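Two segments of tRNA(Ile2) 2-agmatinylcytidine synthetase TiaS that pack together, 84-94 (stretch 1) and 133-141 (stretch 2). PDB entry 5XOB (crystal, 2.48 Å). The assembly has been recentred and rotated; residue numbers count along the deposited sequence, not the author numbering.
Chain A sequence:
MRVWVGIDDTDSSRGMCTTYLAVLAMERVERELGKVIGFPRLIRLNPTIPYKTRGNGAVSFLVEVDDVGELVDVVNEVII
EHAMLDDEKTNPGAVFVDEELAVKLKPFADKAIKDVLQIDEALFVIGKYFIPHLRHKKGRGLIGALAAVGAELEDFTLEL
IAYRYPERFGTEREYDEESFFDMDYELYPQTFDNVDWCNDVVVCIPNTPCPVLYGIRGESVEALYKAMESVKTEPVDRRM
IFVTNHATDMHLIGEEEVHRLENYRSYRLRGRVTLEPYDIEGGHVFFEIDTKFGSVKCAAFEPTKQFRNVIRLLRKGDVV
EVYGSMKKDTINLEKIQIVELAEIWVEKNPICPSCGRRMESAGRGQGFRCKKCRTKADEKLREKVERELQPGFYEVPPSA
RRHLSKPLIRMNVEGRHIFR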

ATOM      1  N   MET A  84      23.703  -8.067   9.244  1.00 95.20           N
ATOM      2  CA  MET A  84      24.126  -7.587  10.559  1.00102.98           C
ATOM      3  C   MET A  84      23.424  -8.395  11.629  1.00 99.55           C
ATOM      4  O   MET A  84      22.336  -8.053  12.092  1.00100.28           O
ATOM      5  CB  MET A  84      23.871  -6.092  10.740  1.00111.58           C
ATOM      6  CG  MET A  84      25.062  -5.241  10.336  1.00120.78           C
ATOM      7  SD  MET A  84      25.222  -5.118   8.546  1.00132.98           S
ATOM      8  CE  MET A  84      24.014  -3.834   8.240  1.00129.38           C
ATOM      9  N   LEU A  85      24.081  -9.478  12.012  1.00 98.22           N
ATOM     10  CA  LEU A  85      23.520 -10.452  12.926  1.00 98.64           C
ATOM     11  C   LEU A  85      23.452  -9.902  14.351  1.00103.86           C
ATOM     12  O   LEU A  85      22.602 -10.310  15.141  1.00 97.95           O
ATOM     13  CB  LEU A  85      24.347 -11.741  12.857  1.00 96.77           C
ATOM     14  CG  LEU A  85      24.307 -12.415  11.474  1.00 93.41           C
ATOM     15  CD1 LEU A  85      25.503 -13.320  11.226  1.00 91.76           C
ATOM     16  CD2 LEU A  85      23.008 -13.185  11.303  1.00 91.30           C
ATOM     17  N   ASP A  86      24.345  -8.968  14.668  1.00112.51           N
ATOM     18  CA  ASP A  86      24.355  -8.314  15.983  1.00120.94           C
ATOM     19  C   ASP A  86      23.071  -7.523  16.280  1.00120.56           C
ATOM     20  O   ASP A  86      22.611  -7.498  17.424  1.00120.72           O
ATOM     21  CB  ASP A  86      25.591  -7.409  16.142  1.00126.72           C
ATOM     22  CG  ASP A  86      25.941  -6.644  14.869  1.00134.62           C
ATOM     23  OD1 ASP A  86      25.120  -6.617  13.922  1.00140.80           O
ATOM     24  OD2 ASP A  86      27.048  -6.067  14.819  1.00139.35           O
ATOM     25  N   ASP A  87      22.499  -6.899  15.252  1.00120.24           N
ATOM     26  CA  ASP A  87      21.318  -6.042  15.409  1.00121.99           C
ATOM     27  C   ASP A  87      20.118  -6.837  15.947  1.00124.02           C
ATOM     28  O   ASP A  87      19.680  -7.802  15.320  1.00124.24           O
ATOM     29  CB  ASP A  87      20.976  -5.383  14.063  1.00119.90           C
ATOM     30  CG  ASP A  87      20.010  -4.216  14.199  1.00119.55           C
ATOM     31  OD1 ASP A  87      19.716  -3.583  13.163  1.00120.44           O
ATOM     32  OD2 ASP A  87      19.547  -3.922  15.323  1.00117.66           O
ATOM     33  N   GLU A  88      19.588  -6.418  17.099  1.00126.82           N
ATOM     34  CA  GLU A  88      18.551  -7.186  17.812  1.00129.87           C
ATOM     35  C   GLU A  88      17.318  -7.485  16.955  1.00127.02           C
ATOM     36  O   GLU A  88      16.647  -8.499  17.163  1.00125.08           O
ATOM     37  CB  GLU A  88      18.125  -6.481  19.112  1.00134.15           C
ATOM     38  CG  GLU A  88      19.279  -6.163  20.063  1.00138.20           C
ATOM     39  CD  GLU A  88      18.967  -6.444  21.528  1.00138.52           C
ATOM     40  OE1 GLU A  88      19.888  -6.885  22.256  1.00138.69           O
ATOM     41  OE2 GLU A  88      17.814  -6.223  21.957  1.00138.82           O
ATOM     42  N   LYS A  89      17.031  -6.607  15.994  1.00124.46           N
ATOM     43  CA  LYS A  89      15.885  -6.777  15.102  1.00125.09           C
ATOM     44  C   LYS A  89      16.359  -7.259  13.722  1.00114.77           C
ATOM     45  O   LYS A  89      16.137  -6.616  12.694  1.00114.52           O
ATOM     46  CB  LYS A  89      15.073  -5.469  15.027  1.00132.76           C
ATOM     47  CG  LYS A  89      13.589  -5.657  15.328  1.00138.85           C
ATOM     48  CD  LYS A  89      13.338  -6.016  16.796  1.00141.38           C
ATOM     49  CE  LYS A  89      12.280  -7.104  16.953  1.00140.87           C
ATOM     50  NZ  LYS A  89      12.124  -7.563  18.364  1.00139.98           N
ATOM     51  N   THR A  90      17.022  -8.409  13.729  1.00103.36           N
ATOM     52  CA  THR A  90      17.533  -9.033  12.517  1.00 97.44           C
ATOM     53  C   THR A  90      17.620 -10.522  12.774  1.00 87.82           C
ATOM     54  O   THR A  90      18.570 -10.986  13.384  1.00 90.44           O
ATOM     55  CB  THR A  90      18.937  -8.503  12.160  1.00100.26           C
ATOM     56  OG1 THR A  90      18.867  -7.097  11.896  1.00103.09           O
ATOM     57  CG2 THR A  90      19.511  -9.227  10.934  1.00101.04           C
ATOM     58  N   ASN A  91      16.630 -11.270  12.314  1.00 78.99           N
ATOM     59  CA  ASN A  91      16.581 -12.700  12.568  1.00 74.60           C
ATOM     60  C   ASN A  91      16.416 -13.434  11.262  1.00 70.78           C
ATOM     61  O   ASN A  91      15.348 -13.973  10.974  1.00 73.27           O
ATOM     62  CB  ASN A  91      15.462 -13.008  13.546  1.00 74.85           C
ATOM     63  CG  ASN A  91      15.702 -12.362  14.891  1.00 77.69           C
ATOM     64  OD1 ASN A  91      16.458 -12.880  15.713  1.00 82.27           O
ATOM     65  ND2 ASN A  91      15.089 -11.205  15.112  1.00 77.51           N
ATOM     66  N   PRO A  92      17.487 -13.445  10.457  1.00 67.25           N
ATOM     67  CA  PRO A  92      17.499 -13.998   9.108  1.00 66.35           C
ATOM     68  C   PRO A  92      16.922 -15.405   9.011  1.00 64.76           C
ATOM     69  O   PRO A  92      17.154 -16.250   9.879  1.00 67.05           O
ATOM     70  CB  PRO A  92      18.984 -14.016   8.750  1.00 67.95           C
ATOM     71  CG  PRO A  92      19.585 -12.945   9.587  1.00 68.22           C
ATOM     72  CD  PRO A  92      18.828 -12.999  10.872  1.00 66.82           C
ATOM     73  N   GLY A  93      16.157 -15.635   7.958  1.00 63.08           N
ATOM     74  CA  GLY A  93      15.625 -16.949   7.676  1.00 62.62           C
ATOM     75  C   GLY A  93      15.764 -17.201   6.200  1.00 60.47           C
ATOM     76  O   GLY A  93      15.728 -16.268   5.396  1.00 58.50           O
ATOM     77  N   ALA A  94      15.940 -18.460   5.839  1.00 58.20           N
ATOM     78  CA  ALA A  94      15.930 -18.827   4.444  1.00 56.61           C
ATOM     79  C   ALA A  94      15.497 -20.262   4.273  1.00 57.68           C
ATOM     80  O   ALA A  94      15.760 -21.108   5.119  1.00 56.40           O
ATOM     81  CB  ALA A  94      17.294 -18.599   3.821  1.00 56.09           C
ATOM     82  N   HIS A 133      16.645 -25.361   5.514  1.00 63.55           N
ATOM     83  CA  HIS A 133      16.434 -24.004   5.957  1.00 64.91           C
ATOM     84  C   HIS A 133      17.585 -23.512   6.813  1.00 66.81           C
ATOM     85  O   HIS A 133      18.366 -24.312   7.335  1.00 68.87           O
ATOM     86  CB  HIS A 133      15.149 -23.942   6.773  1.00 65.89           C
ATOM     87  CG  HIS A 133      15.163 -24.825   7.982  1.00 67.23           C
ATOM     88  ND1 HIS A 133      15.155 -26.202   7.902  1.00 67.97           N
ATOM     89  CD2 HIS A 133      15.174 -24.525   9.304  1.00 68.05           C
ATOM     90  CE1 HIS A 133      15.166 -26.711   9.121  1.00 69.31           C
ATOM     91  NE2 HIS A 133      15.173 -25.715   9.991  1.00 67.73           N
ATOM     92  N   LEU A 134      17.681 -22.190   6.941  1.00 66.31           N
ATOM     93  CA  LEU A 134      18.646 -21.543   7.825  1.00 65.94           C
ATOM     94  C   LEU A 134      17.885 -20.621   8.752  1.00 67.63           C
ATOM     95  O   LEU A 134      16.961 -19.939   8.318  1.00 69.18           O
ATOM     96  CB  LEU A 134      19.644 -20.723   7.015  1.00 61.58           C
ATOM     97  CG  LEU A 134      20.479 -21.530   6.025  1.00 60.27           C
ATOM     98  CD1 LEU A 134      21.109 -20.615   4.991  1.00 60.77           C
ATOM     99  CD2 LEU A 134      21.547 -22.326   6.755  1.00 60.12           C
ATOM    100  N   ARG A 135      18.255 -20.613  10.025  1.00 72.58           N
ATOM    101  CA  ARG A 135      17.689 -19.653  10.979  1.00 77.77           C
ATOM    102  C   ARG A 135      18.799 -19.191  11.907  1.00 76.70           C
ATOM    103  O   ARG A 135      19.017 -19.757  12.974  1.00 80.94           O
ATOM    104  CB  ARG A 135      16.505 -20.262  11.751  1.00 78.58           C
ATOM    105  CG  ARG A 135      16.861 -21.418  12.677  1.00 78.70           C
ATOM    106  CD  ARG A 135      15.762 -22.457  12.794  1.00 81.74           C
ATOM    107  NE  ARG A 135      15.135 -22.522  14.121  1.00 84.30           N
ATOM    108  CZ  ARG A 135      14.639 -23.642  14.660  1.00 87.98           C
ATOM    109  NH1 ARG A 135      14.705 -24.805  14.009  1.00 89.51           N
ATOM    110  NH2 ARG A 135      14.082 -23.612  15.866  1.00 91.68           N
ATOM    111  N   HIS A 136      19.517 -18.159  11.489  1.00 77.63           N
ATOM    112  CA  HIS A 136      20.765 -17.812  12.157  1.00 79.52           C
ATOM    113  C   HIS A 136      20.580 -17.361  13.596  1.00 82.54           C
ATOM    114  O   HIS A 136      21.519 -17.448  14.396  1.00 83.84           O
ATOM    115  CB  HIS A 136      21.540 -16.775  11.356  1.00 79.75           C
ATOM    116  CG  HIS A 136      22.203 -17.353  10.155  1.00 82.80           C
ATOM    117  ND1 HIS A 136      21.494 -17.785   9.055  1.00 86.06           N
ATOM    118  CD2 HIS A 136      23.505 -17.620   9.897  1.00 85.47           C
ATOM    119  CE1 HIS A 136      22.332 -18.272   8.159  1.00 89.23           C
ATOM    120  NE2 HIS A 136      23.558 -18.184   8.644  1.00 88.35           N
ATOM    121  N   LYS A 137      19.382 -16.884  13.927  1.00 81.11           N
ATOM    122  CA  LYS A 137      19.081 -16.506  15.298  1.00 79.88           C
ATOM    123  C   LYS A 137      17.698 -17.036  15.645  1.00 78.92           C
ATOM    124  O   LYS A 137      17.475 -18.255  15.669  1.00 77.90           O
ATOM    125  CB  LYS A 137      19.193 -14.981  15.453  1.00 79.36           C
ATOM    126  CG  LYS A 137      20.452 -14.396  14.827  1.00 81.49           C
ATOM    127  CD  LYS A 137      20.943 -13.119  15.488  1.00 83.06           C
ATOM    128  CE  LYS A 137      19.816 -12.158  15.818  1.00 86.00           C
ATOM    129  NZ  LYS A 137      20.312 -10.771  16.031  1.00 87.77           N
ATOM    130  N   LYS A 138      16.775 -16.125  15.929  1.00 81.19           N
ATOM    131  CA  LYS A 138      15.368 -16.456  15.954  1.00 86.28           C
ATOM    132  C   LYS A 138      14.990 -16.841  14.513  1.00 88.38           C
ATOM    133  O   LYS A 138      15.661 -16.442  13.541  1.00 90.29           O
ATOM    134  CB  LYS A 138      14.551 -15.256  16.460  1.00 87.02           C
ATOM    135  CG  LYS A 138      13.366 -15.608  17.341  1.00 90.76           C
ATOM    136  CD  LYS A 138      12.742 -14.341  17.906  1.00 97.41           C
ATOM    137  CE  LYS A 138      11.392 -14.596  18.563  1.00103.29           C
ATOM    138  NZ  LYS A 138      10.646 -13.324  18.808  1.00108.07           N
ATOM    139  N   GLY A 139      13.938 -17.644  14.384  1.00 85.40           N
ATOM    140  CA  GLY A 139      13.446 -18.067  13.072  1.00 83.91           C
ATOM    141  C   GLY A 139      12.270 -17.247  12.563  1.00 79.20           C
ATOM    142  O   GLY A 139      11.516 -17.716  11.709  1.00 74.42           O
ATOM    143  N   ARG A 140      12.111 -16.024  13.074  1.00 76.30           N
ATOM    144  CA  ARG A 140      10.999 -15.167  12.670  1.00 71.79           C
ATOM    145  C   ARG A 140      11.070 -14.938  11.166  1.00 68.99           C
ATOM    146  O   ARG A 140      10.046 -14.854  10.495  1.00 67.46           O
ATOM    147  CB  ARG A 140      11.017 -13.838  13.426  1.00 69.49           C
ATOM    148  N   GLY A 141      12.288 -14.871  10.640  1.00 67.07           N
ATOM    149  CA  GLY A 141      12.504 -14.691   9.212  1.00 66.56           C
ATOM    150  C   GLY A 141      12.081 -15.850   8.322  1.00 64.83           C
ATOM    151  O   GLY A 141      11.957 -15.680   7.111  1.00 69.11           O
TER

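The contact is a short piece of antiparallel sheet that opens into a loop-against-loop clasp, and Lys137, Asn91 and Ala94 have the most surface covered in it. Together the two stretches bury 632 Å².

Ala94 makes the firm part of the sheet. It pairs with Leu134 in both directions, Ala94 N to Leu134 O at 3.1 Å and Leu134 N to Ala94 O at 2.9 Å, the closed ring of a hydrogen-bonded antiparallel pair. Their side chains lie on the same face of the sheet, with Ala94 CB 4.5 Å from Leu134 CD1, a loose apolar contact. Beyond this pair the ladder frays: the bond from His136 N to Pro92 O is weak at 3.4 Å.

Asn91 then serves the loop with both of its oxygens. Its side chain points toward stretch 2, where Asn91 OD1 accepts from Lys138 N at 3.3 Å, so an amide side chain satisfies a backbone NH outside the ladder. Asn91 O, on the main chain, takes a weak bond from Gly141 N at 3.2 Å. Glycine suits this close approach: a CB on Gly141 would lie 2.5 Å from Asn91 O, and one on Gly93 would lie 2.4 Å from Gly141 C. Gly93 and Gly141 thus come together with their CA atoms 4.1 Å apart.

Lys137 covers the most surface, 106 Å². Its chain reaches past Asn91, with Lys137 CE 3.4 Å from Asn91 OD1, and delivers the ammonium to backbone carbonyls rather than to a carboxylate. Lys137 NZ makes a very short 2.5 Å hydrogen bond to Leu85 O and a weak one of 3.1 Å to Asp87 O, tying the turn of stretch 1 to stretch 2. Nearby, Leu85 CD2 packs 3.9 Å from His136 CB, adding an apolar contact beside the lysine.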